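Local coordinates for protein P domain of VPI (Norovirus Hu/GI.7/TCH-060/USA/2003, PDB 4P3I) that forms the protruding domain of the norovirus capsid protein VP1, which binds fucose- and galactose-containing glycans and so probably mediates attachment to host cells, at residues Cys106-Ser111 with Val129-Pro134. Numbering follows the deposited sequence.
With GAL (beta-D-galactopyranose), chain E.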
ATOM      1  N   CYS A 106     -13.284  -5.667 -18.115  1.00 12.57           N
ATOM      2  CA  CYS A 106     -14.277  -4.834 -17.455  1.00 12.79           C
ATOM      3  C   CYS A 106     -13.914  -3.370 -17.646  1.00 15.37           C
ATOM      4  O   CYS A 106     -12.797  -3.050 -18.069  1.00 14.81           O
ATOM      5  CB  CYS A 106     -14.344  -5.160 -15.957  1.00 11.85           C
ATOM      6  SG  CYS A 106     -12.748  -5.041 -15.115  1.00 13.50           S
ATOM      7  N   ASP A 107     -14.865  -2.484 -17.356  1.00 14.62           N
ATOM      8  CA  ASP A 107     -14.571  -1.056 -17.261  1.00 11.75           C
ATOM      9  C   ASP A 107     -13.840  -0.743 -15.957  1.00 11.98           C
ATOM     10  O   ASP A 107     -14.149  -1.297 -14.898  1.00 10.83           O
ATOM     11  CB  ASP A 107     -15.861  -0.232 -17.322  1.00 12.34           C
ATOM     12  CG  ASP A 107     -16.367  -0.025 -18.735  1.00 15.78           C
ATOM     13  OD1 ASP A 107     -15.977  -0.787 -19.652  1.00 15.63           O
ATOM     14  OD2 ASP A 107     -17.177   0.903 -18.927  1.00 17.45           O
ATOM     15  N   TRP A 108     -12.862   0.151 -16.034  1.00 13.60           N
ATOM     16  CA  TRP A 108     -12.182   0.619 -14.835  1.00 10.59           C
ATOM     17  C   TRP A 108     -12.600   2.045 -14.534  1.00  9.78           C
ATOM     18  O   TRP A 108     -12.915   2.813 -15.435  1.00 11.66           O
ATOM     19  CB  TRP A 108     -10.673   0.619 -15.032  1.00  9.65           C
ATOM     20  CG  TRP A 108     -10.043  -0.720 -15.166  1.00 10.13           C
ATOM     21  CD1 TRP A 108     -10.606  -1.937 -14.915  1.00 10.38           C
ATOM     22  CD2 TRP A 108      -8.707  -0.972 -15.600  1.00 12.64           C
ATOM     23  NE1 TRP A 108      -9.690  -2.941 -15.165  1.00 10.07           N
ATOM     24  CE2 TRP A 108      -8.519  -2.369 -15.591  1.00 10.71           C
ATOM     25  CE3 TRP A 108      -7.648  -0.149 -16.005  1.00 11.70           C
ATOM     26  CZ2 TRP A 108      -7.311  -2.960 -15.965  1.00 11.85           C
ATOM     27  CZ3 TRP A 108      -6.455  -0.736 -16.374  1.00 10.11           C
ATOM     28  CH2 TRP A 108      -6.293  -2.130 -16.354  1.00  9.60           C
ATOM     29  N   HIS A 109     -12.581   2.400 -13.255  1.00 10.92           N
ATOM     30  CA  HIS A 109     -12.844   3.772 -12.849  1.00 11.83           C
ATOM     31  C   HIS A 109     -11.713   4.168 -11.922  1.00 10.08           C
ATOM     32  O   HIS A 109     -11.571   3.615 -10.838  1.00 11.36           O
ATOM     33  CB  HIS A 109     -14.226   3.867 -12.193  1.00  9.91           C
ATOM     34  CG  HIS A 109     -15.311   3.313 -13.057  1.00 11.22           C
ATOM     35  ND1 HIS A 109     -15.834   2.050 -12.872  1.00 12.25           N
ATOM     36  CD2 HIS A 109     -16.015   3.869 -14.070  1.00 11.27           C
ATOM     37  CE1 HIS A 109     -16.795   1.842 -13.752  1.00 14.02           C
ATOM     38  NE2 HIS A 109     -16.926   2.930 -14.492  1.00 12.99           N
ATOM     39  N   VAL A 110     -10.886   5.102 -12.391  1.00  9.12           N
ATOM     40  CA  VAL A 110      -9.593   5.389 -11.786  1.00  8.82           C
ATOM     41  C   VAL A 110      -9.598   6.837 -11.324  1.00  9.13           C
ATOM     42  O   VAL A 110      -9.834   7.744 -12.116  1.00 10.43           O
ATOM     43  CB  VAL A 110      -8.441   5.182 -12.819  1.00  9.92           C
ATOM     44  CG1 VAL A 110      -7.076   5.366 -12.168  1.00 13.42           C
ATOM     45  CG2 VAL A 110      -8.535   3.792 -13.443  1.00 11.38           C
ATOM     46  N   SER A 111      -9.370   7.046 -10.033  1.00 10.10           N
ATOM     47  CA  SER A 111      -9.429   8.386  -9.474  1.00 10.73           C
ATOM     48  C   SER A 111      -8.032   8.986  -9.479  1.00  9.54           C
ATOM     49  O   SER A 111      -7.140   8.489  -8.781  1.00 11.14           O
ATOM     50  CB  SER A 111      -9.978   8.328  -8.050  1.00 13.14           C
ATOM     51  OG  SER A 111     -10.214   9.626  -7.534  1.00 14.06           O
ATOM     52  N   VAL A 129     -12.395   3.946 -17.994  1.00 11.44           N
ATOM     53  CA  VAL A 129     -11.574   3.289 -19.002  1.00 11.69           C
ATOM     54  C   VAL A 129     -12.220   1.999 -19.473  1.00 15.18           C
ATOM     55  O   VAL A 129     -12.575   1.142 -18.666  1.00 14.06           O
ATOM     56  CB  VAL A 129     -10.179   2.959 -18.442  1.00 15.21           C
ATOM     57  CG1 VAL A 129      -9.313   2.317 -19.518  1.00 16.76           C
ATOM     58  CG2 VAL A 129      -9.519   4.218 -17.894  1.00 14.45           C
ATOM     59  N   LYS A 130     -12.366   1.862 -20.781  1.00 13.57           N
ATOM     60  CA  LYS A 130     -12.912   0.646 -21.352  1.00 13.49           C
ATOM     61  C   LYS A 130     -11.795  -0.227 -21.927  1.00 17.45           C
ATOM     62  O   LYS A 130     -10.826   0.278 -22.469  1.00 15.77           O
ATOM     63  CB  LYS A 130     -13.899   0.976 -22.457  1.00 18.40           C
ATOM     64  CG  LYS A 130     -15.180   1.614 -21.970  1.00 20.75           C
ATOM     65  CD  LYS A 130     -16.147   1.691 -23.126  1.00 25.63           C
ATOM     66  CE  LYS A 130     -17.575   1.520 -22.654  1.00 31.04           C
ATOM     67  NZ  LYS A 130     -17.718   0.384 -21.693  1.00 30.52           N
ATOM     68  N   GLN A 131     -11.960  -1.538 -21.810  1.00 15.45           N
ATOM     69  CA  GLN A 131     -10.959  -2.446 -22.350  1.00 15.97           C
ATOM     70  C   GLN A 131     -11.358  -2.885 -23.748  1.00 21.15           C
ATOM     71  O   GLN A 131     -11.569  -4.066 -24.005  1.00 22.46           O
ATOM     72  CB  GLN A 131     -10.741  -3.635 -21.410  1.00 15.89           C
ATOM     73  CG  GLN A 131     -10.086  -3.214 -20.102  1.00 14.58           C
ATOM     74  CD  GLN A 131      -9.725  -4.382 -19.204  1.00 14.21           C
ATOM     75  OE1 GLN A 131      -9.094  -5.346 -19.637  1.00 17.48           O
ATOM     76  NE2 GLN A 131     -10.120  -4.295 -17.944  1.00 12.32           N
ATOM     77  N   ASN A 132     -11.480  -1.901 -24.638  1.00 21.60           N
ATOM     78  CA  ASN A 132     -11.752  -2.144 -26.053  1.00 24.52           C
ATOM     79  C   ASN A 132     -10.526  -1.824 -26.921  1.00 22.41           C
ATOM     80  O   ASN A 132      -9.401  -1.837 -26.424  1.00 22.48           O
ATOM     81  CB  ASN A 132     -13.006  -1.388 -26.513  1.00 26.13           C
ATOM     82  CG  ASN A 132     -12.977   0.089 -26.150  1.00 29.49           C
ATOM     83  OD1 ASN A 132     -11.957   0.617 -25.711  1.00 25.20           O
ATOM     84  ND2 ASN A 132     -14.106   0.765 -26.344  1.00 32.88           N
ATOM     85  N   ALA A 133     -10.728  -1.544 -28.204  1.00 25.64           N
ATOM     86  CA  ALA A 133      -9.594  -1.377 -29.119  1.00 25.27           C
ATOM     87  C   ALA A 133      -8.498  -0.361 -28.710  1.00 26.94           C
ATOM     88  O   ALA A 133      -7.315  -0.681 -28.788  1.00 25.70           O
ATOM     89  CB  ALA A 133     -10.073  -1.128 -30.556  1.00 29.31           C
ATOM     90  N   PRO A 134      -8.880   0.856 -28.261  1.00 29.44           N
ATOM     91  CA  PRO A 134      -7.826   1.808 -27.871  1.00 28.72           C
ATOM     92  C   PRO A 134      -7.114   1.477 -26.549  1.00 26.77           C
ATOM     93  O   PRO A 134      -6.191   2.194 -26.145  1.00 23.33           O
ATOM     94  CB  PRO A 134      -8.583   3.139 -27.730  1.00 29.00           C
ATOM     95  CG  PRO A 134      -9.881   2.936 -28.439  1.00 31.21           C
ATOM     96  CD  PRO A 134     -10.210   1.492 -28.273  1.00 30.16           C
TER
HETATM   97  C1  GAL E   2     -22.260   2.350 -16.819  0.81 24.76           C
HETATM   98  C2  GAL E   2     -20.834   2.418 -16.300  0.81 21.92           C
HETATM   99  C3  GAL E   2     -19.893   1.789 -17.313  0.81 16.44           C
HETATM  100  C4  GAL E   2     -20.366   0.382 -17.640  0.81 17.71           C
HETATM  101  C5  GAL E   2     -21.819   0.427 -18.086  0.81 20.69           C
HETATM  102  C6  GAL E   2     -22.299  -0.989 -18.408  0.81 24.99           C
HETATM  103  O2  GAL E   2     -20.465   3.789 -16.091  0.81 21.98           O
HETATM  104  O3  GAL E   2     -18.567   1.733 -16.767  0.81 17.75           O
HETATM  105  O4  GAL E   2     -20.249  -0.446 -16.475  0.81 15.42           O
HETATM  106  O5  GAL E   2     -22.626   0.979 -17.036  0.81 20.98           O
HETATM  107  O6  GAL E   2     -23.695  -0.963 -18.711  0.81 29.49           O
HETATM  108  O   HOH W   1     -14.576  -2.688 -20.968  1.00 17.94           O
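D107 and K130 meet in a salt bridge beside the galactose, where strand 124-129, an outer strand of the antiparallel P-domain sheet within this chain, runs out against strand 107-114. K130 NZ sits 2.9 Å from D107 OD2, on that oxygen's syn lone pair, with a weaker bond to OD1. Bends at chi3 and chi4 bring NZ in front of both oxygens, close to the carboxylate plane. D107 OD2 also accepts from the sugar's O3 at 2.7 Å, and H109 NE2 donates to the same hydroxyl at 3.0 Å, at the imidazole's edge and near the H109 ring plane; S162 and P163 bind the galactose too. A water bridges OD1 to Q131 N. W108 and V129 form a hydrogen-bonded antiparallel pair, W108 N to V129 O and V129 N to W108 O both 2.8 Å, their side chains sharing the sheet face away from the sugar. Q131, in an inverse gamma turn, sends its side chain obliquely across W108, CD 3.9 Å above one indole face toward the rim, amide and indole planes 58° apart. W108 NE1 and Q131 NE2 both donate to I103 O; Q131 OE1 takes A105 N-H, and NE2 adds a weak, bent bond of 3.0 Å to C106 O.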